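Local structure of probable 3-hydroxybutyryl-CoA dehydrogenase (Escherichia coli, 3MOG) at residues 191-196 against 402-407; 390-395 against 455-460; 251-254 against 258-261; 424-427 against 431-434; 410-415 against 464-469. The protein catalyses the NAD-dependent oxidation of 3-hydroxyadipyl-CoA to 3-oxoadipyl-CoA in the breakdown of phenylacetate. One frame throughout, in Å; residues are numbered along the deposited sequence. Where two conformers were deposited one is given.

Interaction 1: 191-196 against 402-407; sequences VNRVAR and LDALQK
R193 and D403 form the one charged link between these segments, a salt bridge in which R193 NH2 lies 2.8 Å from D403 OD2. The carboxylate oxygen sits at the edge of the guanidinium, close to its plane, and the nitrogen meets it nearly end-on to the C-O bond. With an N-H...O angle of 134° the hydrogen bond is bent; the planes of the two flat groups stand 45° apart, and NH2 is the nitrogen that makes the bond. The long arginine suits this place: CG lies anti to the backbone N (chi1 -180°), and with a bend at the next torsion the chain crosses from helix 191-194 to helix 390-406. On the second helix the carboxylate is shared, since K407 NZ stands 3.5 Å from D403 OD1 one turn further on, and R258 also forms a salt bridge with OD2.

The apolar part of the contact is small. A404 CB lies over one face of the guanidinium, 3.9 Å from R193 NE and off towards its rim; a methyl group is small enough to let the arginine lie against the helix.

R193 and D403 are both buried, and the helices they join belong to the two C-terminal-type domains of the chain. An aspartate approached by several basic groups is likely to remain ionised and to offset the positive charges gathered there, consistent with a charged tie between the two domains.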
# COMPACT_ATOMS: atom_id res chain seq x y z
N VAL C 191 -18.47 14.06 2.70
CA VAL C 191 -18.19 14.85 1.50
C VAL C 191 -16.75 14.74 0.98
O VAL C 191 -16.55 14.42 -0.18
CB VAL C 191 -18.57 16.36 1.68
CG1 VAL C 191 -18.28 17.12 0.40
CG2 VAL C 191 -20.04 16.51 2.05
N ASN C 192 -15.76 14.98 1.82
CA ASN C 192 -14.35 14.90 1.39
C ASN C 192 -13.93 13.48 1.00
O ASN C 192 -13.00 13.31 0.23
CB ASN C 192 -13.40 15.43 2.47
CG ASN C 192 -13.22 16.94 2.43
OD1 ASN C 192 -13.54 17.60 1.44
ND2 ASN C 192 -12.69 17.48 3.52
N ARG C 193 -14.60 12.49 1.56
CA ARG C 193 -14.31 11.09 1.25
C ARG C 193 -14.95 10.65 -0.07
O ARG C 193 -14.28 10.10 -0.93
CB ARG C 193 -14.78 10.18 2.39
CG ARG C 193 -14.53 8.71 2.17
CD ARG C 193 -15.60 7.90 2.84
NE ARG C 193 -15.36 6.46 2.80
CZ ARG C 193 -15.25 5.69 3.88
NH1 ARG C 193 -15.29 6.23 5.08
NH2 ARG C 193 -15.05 4.38 3.75
N VAL C 194 -16.25 10.91 -0.22
CA VAL C 194 -17.01 10.44 -1.39
C VAL C 194 -16.67 11.22 -2.67
O VAL C 194 -16.69 10.65 -3.75
CB VAL C 194 -18.54 10.41 -1.10
CG1 VAL C 194 -19.38 10.00 -2.31
CG2 VAL C 194 -18.82 9.50 0.07
N ALA C 195 -16.32 12.49 -2.53
CA ALA C 195 -15.88 13.31 -3.66
C ALA C 195 -14.56 12.91 -4.30
O ALA C 195 -14.30 13.28 -5.44
CB ALA C 195 -15.81 14.79 -3.26
N ARG C 196 -13.72 12.18 -3.56
CA ARG C 196 -12.37 11.86 -4.04
C ARG C 196 -12.25 11.31 -5.49
O ARG C 196 -11.41 11.79 -6.25
CB ARG C 196 -11.62 10.95 -3.06
CG ARG C 196 -11.14 11.60 -1.76
CD ARG C 196 -10.28 12.85 -2.01
NE ARG C 196 -11.04 14.08 -1.81
CZ ARG C 196 -10.64 15.29 -2.17
NH1 ARG C 196 -9.47 15.47 -2.77
NH2 ARG C 196 -11.43 16.34 -1.93
N LEU C 402 -21.22 3.73 -1.44
CA LEU C 402 -21.66 2.44 -0.97
C LEU C 402 -20.73 1.89 0.10
O LEU C 402 -21.18 1.28 1.07
CB LEU C 402 -21.73 1.46 -2.14
CG LEU C 402 -22.93 1.52 -3.09
CD1 LEU C 402 -22.59 0.70 -4.30
CD2 LEU C 402 -24.22 1.03 -2.45
N ASP C 403 -19.42 2.09 -0.07
CA ASP C 403 -18.47 1.61 0.94
C ASP C 403 -18.64 2.38 2.25
O ASP C 403 -18.55 1.80 3.34
CB ASP C 403 -17.04 1.73 0.44
CG ASP C 403 -16.03 1.28 1.49
OD1 ASP C 403 -15.93 0.06 1.72
OD2 ASP C 403 -15.36 2.14 2.09
N ALA C 404 -18.91 3.67 2.15
CA ALA C 404 -19.13 4.49 3.33
C ALA C 404 -20.39 4.03 4.06
O ALA C 404 -20.39 3.97 5.30
CB ALA C 404 -19.23 5.97 2.95
N LEU C 405 -21.44 3.68 3.30
CA LEU C 405 -22.71 3.20 3.88
C LEU C 405 -22.51 1.86 4.57
O LEU C 405 -22.98 1.66 5.68
CB LEU C 405 -23.80 3.10 2.82
CG LEU C 405 -25.17 2.51 3.21
CD1 LEU C 405 -25.81 3.28 4.36
CD2 LEU C 405 -26.10 2.47 1.99
N GLN C 406 -21.77 0.98 3.92
CA GLN C 406 -21.47 -0.34 4.46
C GLN C 406 -20.65 -0.29 5.75
O GLN C 406 -20.86 -1.10 6.67
CB GLN C 406 -20.75 -1.18 3.41
CG GLN C 406 -20.77 -2.66 3.74
CD GLN C 406 -20.32 -3.52 2.59
OE1 GLN C 406 -19.52 -3.11 1.75
NE2 GLN C 406 -20.84 -4.75 2.55
N LYS C 407 -19.72 0.65 5.83
CA LYS C 407 -18.88 0.79 7.02
C LYS C 407 -19.53 1.65 8.11
O LYS C 407 -18.90 1.98 9.10
CB LYS C 407 -17.50 1.35 6.66
CG LYS C 407 -16.74 0.58 5.61
CD LYS C 407 -16.50 -0.85 5.99
CE LYS C 407 -15.60 -1.52 4.98
NZ LYS C 407 -14.33 -0.76 4.78

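Interaction 2: 390-395 against 455-460; sequences IWRTVA and ERYRPC
Helix 390-406, the first helix of the second C-terminal-type domain, is tied near its start to the loop between helices 438-452 and 461-473 by a buried arginine-tyrosine pair. R392 NH2 donates to Y457 OH across 2.7 Å, with an N-H...O angle of 155°. The hydroxyl lies at the guanidinium edge, tilted slightly from its plane, while the planes of the ring and the guanidinium stand 89° apart. R392 reaches this position with an extended chain whose CG is anti to the backbone N (chi1 177°). Tyrosine suits the loop because its ring reaches from there to the helix and carries a polar atom at its far end. R456 CG rests 4.0 Å above one face of that ring.

E201 of helix 196-207 binds all three side chains: it is hydrogen-bonded to Y457 OH and forms salt bridges with R392 and R456. A phenylalanine in place of Y457 would probably keep much of the ring packing but leave R392 NH2 and E201 without the hydroxyl that lies between them. The pair thus belongs to a buried arginine-tyrosine-glutamate network of the helical second C-terminal-type domain, which E201 extends across to the first.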
# COMPACT_ATOMS: atom_id res chain seq x y z
N ILE C 390 -17.42 9.76 -18.09
CA ILE C 390 -18.60 10.01 -17.30
C ILE C 390 -18.93 8.76 -16.51
O ILE C 390 -19.00 8.82 -15.28
CB ILE C 390 -19.78 10.41 -18.23
CG1 ILE C 390 -19.57 11.80 -18.82
CG2 ILE C 390 -21.11 10.31 -17.49
CD1 ILE C 390 -20.48 12.11 -20.04
N TRP C 391 -19.09 7.63 -17.20
CA TRP C 391 -19.51 6.39 -16.56
C TRP C 391 -18.47 5.88 -15.60
O TRP C 391 -18.82 5.41 -14.52
CB TRP C 391 -19.96 5.32 -17.58
CG TRP C 391 -21.39 5.56 -17.99
CD1 TRP C 391 -21.83 6.41 -18.97
CD2 TRP C 391 -22.56 5.01 -17.38
NE1 TRP C 391 -23.20 6.40 -19.02
CE2 TRP C 391 -23.68 5.55 -18.06
CE3 TRP C 391 -22.78 4.10 -16.33
CZ2 TRP C 391 -24.99 5.22 -17.72
CZ3 TRP C 391 -24.08 3.76 -16.00
CH2 TRP C 391 -25.18 4.32 -16.69
N ARG C 392 -17.19 6.01 -15.97
CA ARG C 392 -16.08 5.57 -15.13
C ARG C 392 -16.03 6.35 -13.81
O ARG C 392 -15.84 5.76 -12.74
CB ARG C 392 -14.76 5.71 -15.90
CG ARG C 392 -13.52 5.34 -15.12
CD ARG C 392 -12.43 4.91 -16.04
NE ARG C 392 -11.17 4.71 -15.32
CZ ARG C 392 -10.08 4.19 -15.86
NH1 ARG C 392 -10.11 3.80 -17.13
NH2 ARG C 392 -8.96 4.06 -15.13
N THR C 393 -16.25 7.67 -13.91
CA THR C 393 -16.19 8.59 -12.75
C THR C 393 -17.40 8.42 -11.83
O THR C 393 -17.27 8.42 -10.60
CB THR C 393 -16.10 10.07 -13.21
OG1 THR C 393 -14.91 10.27 -13.99
CG2 THR C 393 -16.06 11.02 -12.02
N VAL C 394 -18.59 8.28 -12.43
CA VAL C 394 -19.81 8.19 -11.64
C VAL C 394 -19.89 6.84 -10.91
O VAL C 394 -20.18 6.81 -9.73
CB VAL C 394 -21.08 8.52 -12.46
CG1 VAL C 394 -22.32 8.34 -11.62
CG2 VAL C 394 -21.02 9.98 -13.00
N ALA C 395 -19.57 5.75 -11.62
CA ALA C 395 -19.39 4.42 -11.00
C ALA C 395 -18.50 4.43 -9.76
O ALA C 395 -18.87 3.89 -8.72
CB ALA C 395 -18.86 3.38 -12.02
N GLU C 455 -6.82 -3.21 -7.41
CA GLU C 455 -7.71 -3.21 -6.26
C GLU C 455 -8.54 -1.93 -6.21
O GLU C 455 -9.63 -1.93 -5.70
CB GLU C 455 -6.84 -3.36 -5.00
CG GLU C 455 -7.54 -3.13 -3.71
CD GLU C 455 -6.99 -3.96 -2.57
OE1 GLU C 455 -7.54 -3.84 -1.46
OE2 GLU C 455 -6.03 -4.73 -2.78
N ARG C 456 -8.03 -0.85 -6.78
CA ARG C 456 -8.74 0.41 -6.89
C ARG C 456 -10.15 0.28 -7.54
O ARG C 456 -11.08 0.96 -7.13
CB ARG C 456 -7.85 1.35 -7.72
CG ARG C 456 -8.45 2.70 -8.00
CD ARG C 456 -7.56 3.53 -8.88
NE ARG C 456 -8.29 4.71 -9.33
CZ ARG C 456 -8.45 5.82 -8.63
NH1 ARG C 456 -7.91 5.93 -7.42
NH2 ARG C 456 -9.16 6.82 -9.13
N TYR C 457 -10.28 -0.59 -8.53
CA TYR C 457 -11.54 -0.73 -9.24
C TYR C 457 -12.44 -1.86 -8.71
O TYR C 457 -13.43 -2.19 -9.34
CB TYR C 457 -11.32 -0.79 -10.77
CG TYR C 457 -10.73 0.50 -11.26
CD1 TYR C 457 -11.51 1.65 -11.35
CD2 TYR C 457 -9.37 0.60 -11.54
CE1 TYR C 457 -10.96 2.85 -11.74
CE2 TYR C 457 -8.81 1.80 -11.94
CZ TYR C 457 -9.60 2.92 -12.03
OH TYR C 457 -9.04 4.11 -12.42
N ARG C 458 -12.09 -2.42 -7.54
CA ARG C 458 -12.94 -3.43 -6.91
C ARG C 458 -14.35 -2.90 -6.63
O ARG C 458 -14.52 -1.81 -6.09
CB ARG C 458 -12.29 -4.01 -5.63
CG ARG C 458 -12.21 -3.06 -4.40
CD ARG C 458 -13.40 -3.23 -3.45
NE ARG C 458 -13.39 -2.24 -2.37
CZ ARG C 458 -13.88 -1.02 -2.49
NH1 ARG C 458 -14.40 -0.63 -3.64
NH2 ARG C 458 -13.83 -0.17 -1.46
N PRO C 459 -15.38 -3.66 -7.06
CA PRO C 459 -16.74 -3.40 -6.61
C PRO C 459 -16.80 -3.68 -5.11
O PRO C 459 -16.24 -4.70 -4.65
CB PRO C 459 -17.54 -4.49 -7.31
CG PRO C 459 -16.71 -4.92 -8.47
CD PRO C 459 -15.31 -4.79 -8.01
N CYS C 460 -17.41 -2.79 -4.34
CA CYS C 460 -17.45 -3.03 -2.90
C CYS C 460 -18.51 -4.08 -2.57
O CYS C 460 -19.40 -4.35 -3.38
CB CYS C 460 -17.61 -1.74 -2.08
SG CYS C 460 -19.25 -1.09 -2.09

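Interaction 3: 251-254 against 258-261; sequences NAFW and RFLP
W254 N donates to N251 O over 3.1 Å as the chain leaves helix 239-252 and turns, with F253 lying beside F259. The two phenylalanines carry the contact. F253 CD1 comes within 3.5 Å of F259 CE1, and F253 CE1 within 3.6 Å of the same atom. Their planes are near parallel, 18° apart, but the rings are slid past each other with centroids 5.2 Å apart, so they barely overlap and meet along neighbouring carbons.

The turn is a Schellman motif: W254, with positive phi, is its C-prime residue, and Q255 N bonds back to F250 O. This way of ending the helix is consistent with the chain doubling back to bring F259 near F253. With CG anti to the carbonyl carbon in both residues (chi1 -85° in F253 and -61° in F259), each ring is swung beside its own backbone N, where the two come together. Flat, apolar side chains fit this buried fold-back, where no hydrogen bond joins the segments.

R258 curls beside its neighbour, its guanidinium having F259 CE1 4.0 Å above its centre, and is held by salt bridges to E400 and E256. R193 of helix 191-194 packs on both phenylalanines, while L263 of a second subunit touches F253.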
# COMPACT_ATOMS: atom_id res chain seq x y z
N ASN C 251 -3.60 8.94 3.41
CA ASN C 251 -2.73 8.55 4.51
C ASN C 251 -3.49 8.08 5.75
O ASN C 251 -3.02 7.21 6.45
CB ASN C 251 -1.78 9.69 4.89
CG ASN C 251 -0.70 9.93 3.84
OD1 ASN C 251 -0.10 8.99 3.31
ND2 ASN C 251 -0.46 11.19 3.53
N ALA C 252 -4.67 8.66 5.99
CA ALA C 252 -5.49 8.28 7.14
C ALA C 252 -6.15 6.92 6.95
O ALA C 252 -6.65 6.33 7.92
CB ALA C 252 -6.54 9.37 7.45
N PHE C 253 -6.15 6.42 5.71
CA PHE C 253 -6.66 5.08 5.39
C PHE C 253 -5.49 4.13 5.14
O PHE C 253 -5.65 3.05 4.52
CB PHE C 253 -7.57 5.11 4.17
CG PHE C 253 -9.02 5.44 4.46
CD1 PHE C 253 -9.59 6.60 3.98
CD2 PHE C 253 -9.83 4.55 5.19
CE1 PHE C 253 -10.95 6.91 4.22
CE2 PHE C 253 -11.17 4.85 5.44
CZ PHE C 253 -11.73 6.04 4.95
N TRP C 254 -4.31 4.54 5.64
CA TRP C 254 -3.09 3.75 5.52
C TRP C 254 -2.84 3.36 4.07
O TRP C 254 -2.68 2.18 3.73
CB TRP C 254 -3.13 2.52 6.43
CG TRP C 254 -3.27 2.86 7.89
CD1 TRP C 254 -2.30 3.39 8.72
CD2 TRP C 254 -4.43 2.66 8.71
NE1 TRP C 254 -2.81 3.56 9.98
CE2 TRP C 254 -4.11 3.12 10.01
CE3 TRP C 254 -5.72 2.16 8.47
CZ2 TRP C 254 -5.02 3.09 11.07
CZ3 TRP C 254 -6.63 2.13 9.51
CH2 TRP C 254 -6.28 2.59 10.80
N ARG C 258 -7.52 3.29 -3.78
CA ARG C 258 -8.63 4.11 -4.31
C ARG C 258 -8.54 5.59 -3.92
O ARG C 258 -9.27 6.44 -4.46
CB ARG C 258 -10.01 3.48 -4.02
CG ARG C 258 -10.45 3.48 -2.58
CD ARG C 258 -11.57 2.46 -2.39
NE ARG C 258 -12.35 2.73 -1.18
CZ ARG C 258 -12.03 2.32 0.05
NH1 ARG C 258 -12.81 2.64 1.07
NH2 ARG C 258 -10.92 1.61 0.26
N PHE C 259 -7.63 5.91 -3.01
CA PHE C 259 -7.37 7.30 -2.66
C PHE C 259 -5.96 7.78 -3.08
O PHE C 259 -5.49 8.80 -2.61
CB PHE C 259 -7.61 7.55 -1.15
CG PHE C 259 -9.02 7.29 -0.71
CD1 PHE C 259 -9.28 6.33 0.27
CD2 PHE C 259 -10.09 7.99 -1.27
CE1 PHE C 259 -10.59 6.07 0.69
CE2 PHE C 259 -11.41 7.74 -0.86
CZ PHE C 259 -11.66 6.78 0.12
N LEU C 260 -5.30 7.03 -3.96
CA LEU C 260 -3.99 7.38 -4.50
C LEU C 260 -3.89 8.82 -5.02
O LEU C 260 -4.77 9.28 -5.76
CB LEU C 260 -3.61 6.40 -5.62
CG LEU C 260 -2.14 6.27 -6.03
CD1 LEU C 260 -1.30 5.77 -4.86
CD2 LEU C 260 -2.00 5.34 -7.23
N PRO C 261 -2.84 9.55 -4.61
CA PRO C 261 -2.60 10.87 -5.22
C PRO C 261 -2.05 10.77 -6.65
O PRO C 261 -1.65 9.69 -7.08
CB PRO C 261 -1.59 11.54 -4.26
CG PRO C 261 -1.79 10.78 -2.94
CD PRO C 261 -2.06 9.37 -3.37

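Interaction 4: 424-427 against 431-434; sequences NYPY and AWGA
The loop 424-427 runs into helix 429-436 so closely that the CA atoms of Y427 and W432 are 5.6 Å apart, and the backbone turn between them folds the loop side chains onto the indole. CD1 and CB of Y427 lie over one face of W432. The CD1 atom is 3.6 Å from both W432 NE1 and CE2, above the plane and displaced towards the rim. The tyrosine ring is inclined to the indole, with 48° between the planes and 4.7 Å between its centroid and that of the five-membered ring. On the same face, Y427 CB makes a CH-pi contact, 4.1 Å from the centroid of the five-membered ring. The tyrosine is turned onto the indole by a first torsion that sets CG anti to the carbonyl carbon (chi1 -57°).

P426 meets the other end of the indole, its CG 3.7 Å from W432 CH2 on the six-membered ring. Proline suits this place because its ring offers a compact apolar surface and stiffens the loop. Tryptophan is broad enough to touch both loop residues at once, and it is buried, also packing on V394 of helix 390-406 and on M347. Y427, by contrast, is exposed.

Replacing W432 by an alanine would probably strip P426 and Y427 of their shared support and open a gap beside V394. The contact packs the short loop between helices 412-422 and 429-436 onto an aromatic residue in the first turn of the second helix, within the helical second C-terminal-type domain.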
# COMPACT_ATOMS: atom_id res chain seq x y z
N ASN C 424 -22.87 19.91 -4.67
CA ASN C 424 -23.84 20.13 -5.75
C ASN C 424 -23.88 19.11 -6.89
O ASN C 424 -23.96 19.48 -8.06
CB ASN C 424 -23.74 21.56 -6.30
CG ASN C 424 -24.65 22.52 -5.56
OD1 ASN C 424 -25.85 22.59 -5.85
ND2 ASN C 424 -24.08 23.26 -4.62
N TYR C 425 -23.81 17.83 -6.53
CA TYR C 425 -23.90 16.73 -7.50
C TYR C 425 -25.37 16.66 -7.94
O TYR C 425 -26.25 16.92 -7.11
CB TYR C 425 -23.44 15.41 -6.87
CG TYR C 425 -21.92 15.27 -6.70
CD1 TYR C 425 -21.06 16.32 -6.99
CD2 TYR C 425 -21.36 14.07 -6.24
CE1 TYR C 425 -19.68 16.18 -6.85
CE2 TYR C 425 -19.98 13.93 -6.09
CZ TYR C 425 -19.15 15.00 -6.38
OH TYR C 425 -17.78 14.90 -6.23
N PRO C 426 -25.64 16.33 -9.21
CA PRO C 426 -27.03 16.41 -9.70
C PRO C 426 -27.95 15.33 -9.14
O PRO C 426 -29.15 15.45 -9.24
CB PRO C 426 -26.87 16.25 -11.22
CG PRO C 426 -25.62 15.41 -11.37
CD PRO C 426 -24.71 15.88 -10.27
N TYR C 427 -27.37 14.27 -8.57
CA TYR C 427 -28.12 13.31 -7.77
C TYR C 427 -27.21 12.92 -6.64
O TYR C 427 -25.98 12.95 -6.81
CB TYR C 427 -28.47 12.06 -8.60
CG TYR C 427 -29.25 12.36 -9.86
CD1 TYR C 427 -28.60 12.51 -11.09
CD2 TYR C 427 -30.64 12.51 -9.82
CE1 TYR C 427 -29.30 12.82 -12.24
CE2 TYR C 427 -31.36 12.82 -10.98
CZ TYR C 427 -30.68 12.96 -12.18
OH TYR C 427 -31.36 13.25 -13.32
N ALA C 431 -29.01 7.32 -4.79
CA ALA C 431 -30.19 7.55 -5.64
C ALA C 431 -29.79 7.44 -7.09
O ALA C 431 -30.55 6.95 -7.91
CB ALA C 431 -30.80 8.92 -5.38
N TRP C 432 -28.58 7.91 -7.39
CA TRP C 432 -28.05 7.84 -8.74
C TRP C 432 -27.82 6.41 -9.19
O TRP C 432 -28.15 6.06 -10.32
CB TRP C 432 -26.74 8.62 -8.82
CG TRP C 432 -26.52 9.26 -10.15
CD1 TRP C 432 -27.18 8.99 -11.32
CD2 TRP C 432 -25.54 10.24 -10.46
NE1 TRP C 432 -26.69 9.77 -12.33
CE2 TRP C 432 -25.67 10.54 -11.83
CE3 TRP C 432 -24.57 10.92 -9.71
CZ2 TRP C 432 -24.87 11.49 -12.48
CZ3 TRP C 432 -23.77 11.86 -10.35
CH2 TRP C 432 -23.93 12.14 -11.72
N GLY C 433 -27.26 5.59 -8.30
CA GLY C 433 -26.99 4.17 -8.58
C GLY C 433 -28.26 3.37 -8.83
O GLY C 433 -28.30 2.51 -9.71
N ALA C 434 -29.32 3.68 -8.07
CA ALA C 434 -30.59 3.00 -8.24
C ALA C 434 -31.17 3.33 -9.62
O ALA C 434 -31.68 2.44 -10.31
CB ALA C 434 -31.56 3.40 -7.13

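Interaction 5: 410-415 against 464-469; sequences ASEQDI and RQRALL
R466 grips a single oxygen of E412 with two nitrogens: NH1 lies 2.9 Å and NH2 3.0 Å from E412 OE1. The salt bridge is end-on from the arginine, the oxygen sitting at the guanidinium edge between the two nitrogens. NH1 meets OE1 nearly along the C-O bond, whereas NH2 comes from above the carboxylate plane. Both bonds are bent, at 140° and 136°, as expected when one acceptor serves two donors, and the planes of the two groups are not far from perpendicular.

S411 is the N-cap of helix 412-422, its OG accepting from D414 N at 3.1 Å, which fixes the helix start from which E412 projects. Long side chains are needed, since the CA atoms of E412 and R466 are 13.1 Å apart. E412 has CG anti to the backbone N (chi1 168°), and both chains run extended towards each other.

Both residues are partly exposed, and apolar groups pack beside them. L405 of helix 390-406 packs against both E412 and R466, and L430 lies against E412, while W438 flanks R466. The arrangement is a surface salt bridge linking two neighbouring helices, 412-422 and 461-473, of the helical second C-terminal-type domain.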
# COMPACT_ATOMS: atom_id res chain seq x y z
N ALA C 410 -22.44 6.83 7.72
CA ALA C 410 -23.64 7.66 7.71
C ALA C 410 -24.81 6.87 7.12
O ALA C 410 -24.60 5.80 6.51
CB ALA C 410 -23.39 8.92 6.88
N SER C 411 -26.03 7.38 7.26
CA SER C 411 -27.19 6.73 6.65
C SER C 411 -27.17 6.95 5.14
O SER C 411 -26.49 7.86 4.66
CB SER C 411 -28.49 7.31 7.21
OG SER C 411 -28.66 8.66 6.76
N GLU C 412 -27.90 6.12 4.40
CA GLU C 412 -28.03 6.31 2.96
C GLU C 412 -28.54 7.71 2.60
O GLU C 412 -27.96 8.41 1.75
CB GLU C 412 -28.93 5.23 2.33
CG GLU C 412 -29.33 5.53 0.89
CD GLU C 412 -30.26 4.51 0.30
OE1 GLU C 412 -29.77 3.57 -0.36
OE2 GLU C 412 -31.49 4.65 0.50
N GLN C 413 -29.62 8.14 3.27
CA GLN C 413 -30.17 9.47 3.00
C GLN C 413 -29.20 10.62 3.29
O GLN C 413 -29.18 11.61 2.56
CB GLN C 413 -31.55 9.70 3.66
CG GLN C 413 -31.58 9.94 5.15
CD GLN C 413 -32.86 10.65 5.62
OE1 GLN C 413 -33.29 11.64 5.03
NE2 GLN C 413 -33.46 10.13 6.68
N ASP C 414 -28.36 10.47 4.32
CA ASP C 414 -27.41 11.52 4.66
C ASP C 414 -26.23 11.60 3.70
O ASP C 414 -25.68 12.68 3.49
CB ASP C 414 -26.93 11.38 6.09
CG ASP C 414 -27.95 11.91 7.09
OD1 ASP C 414 -29.00 12.47 6.67
OD2 ASP C 414 -27.69 11.74 8.31
N ILE C 415 -25.87 10.46 3.13
CA ILE C 415 -24.84 10.42 2.08
C ILE C 415 -25.35 11.12 0.82
O ILE C 415 -24.64 11.95 0.24
CB ILE C 415 -24.37 8.95 1.82
CG1 ILE C 415 -23.68 8.39 3.08
CG2 ILE C 415 -23.41 8.89 0.62
CD1 ILE C 415 -23.30 6.91 3.01
N ARG C 464 -22.07 -5.53 -4.82
CA ARG C 464 -22.44 -6.91 -5.22
C ARG C 464 -23.79 -7.30 -4.60
O ARG C 464 -24.64 -7.88 -5.28
CB ARG C 464 -21.39 -7.97 -4.83
CG ARG C 464 -19.96 -7.67 -5.33
CD ARG C 464 -19.07 -8.91 -5.22
NE ARG C 464 -17.75 -8.65 -5.79
CZ ARG C 464 -17.44 -8.79 -7.08
NH1 ARG C 464 -18.34 -9.21 -7.96
NH2 ARG C 464 -16.20 -8.52 -7.47
N GLN C 465 -23.95 -6.96 -3.32
CA GLN C 465 -25.16 -7.21 -2.56
C GLN C 465 -26.37 -6.55 -3.21
O GLN C 465 -27.43 -7.17 -3.33
CB GLN C 465 -24.98 -6.74 -1.12
CG GLN C 465 -26.18 -6.87 -0.18
CD GLN C 465 -25.82 -6.55 1.29
OE1 GLN C 465 -26.65 -6.03 2.06
NE2 GLN C 465 -24.58 -6.87 1.69
N ARG C 466 -26.21 -5.30 -3.65
CA ARG C 466 -27.33 -4.59 -4.28
C ARG C 466 -27.62 -5.03 -5.72
O ARG C 466 -28.77 -4.97 -6.16
CB ARG C 466 -27.17 -3.07 -4.19
CG ARG C 466 -27.46 -2.57 -2.78
CD ARG C 466 -27.76 -1.10 -2.78
NE ARG C 466 -28.10 -0.67 -1.44
CZ ARG C 466 -28.35 0.58 -1.06
NH1 ARG C 466 -28.29 1.58 -1.93
NH2 ARG C 466 -28.64 0.82 0.21
N ALA C 467 -26.59 -5.49 -6.43
CA ALA C 467 -26.76 -6.03 -7.77
C ALA C 467 -27.54 -7.33 -7.72
O ALA C 467 -28.45 -7.54 -8.53
CB ALA C 467 -25.42 -6.27 -8.43
N LEU C 468 -27.20 -8.18 -6.75
CA LEU C 468 -27.93 -9.42 -6.49
C LEU C 468 -29.40 -9.22 -6.15
O LEU C 468 -30.24 -9.99 -6.61
CB LEU C 468 -27.25 -10.26 -5.41
CG LEU C 468 -26.10 -11.12 -5.91
CD1 LEU C 468 -25.17 -11.55 -4.79
CD2 LEU C 468 -26.64 -12.35 -6.66
N LEU C 469 -29.71 -8.19 -5.36
CA LEU C 469 -31.10 -7.88 -5.00
C LEU C 469 -31.88 -7.40 -6.23
O LEU C 469 -33.02 -7.82 -6.44
CB LEU C 469 -31.20 -6.87 -3.85
CG LEU C 469 -30.78 -7.36 -2.45
CD1 LEU C 469 -30.32 -6.19 -1.55
CD2 LEU C 469 -31.90 -8.15 -1.76

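In the fold
Interactions 1, 2 and 3 meet around a set of charged side chains between the two C-terminal-type domains. The bridge from interaction 1 to interaction 3 is D403 OD2, 2.8 Å from R258 NH1, and L402 CB of interaction 1 packs 3.6 Å from C460 SG of interaction 2. Helix 390-406 serves both interactions 1 and 2, and its L405 CD2 lies 3.5 Å from R466 NH2 of interaction 5. Interaction 4 touches interaction 2 through V394 CG2, 3.8 Å from W432 CH2. Interactions 3 and 4 stand apart, their centres about 24 Å from each other. All but interaction 4 also touch a second subunit of the homotrimer.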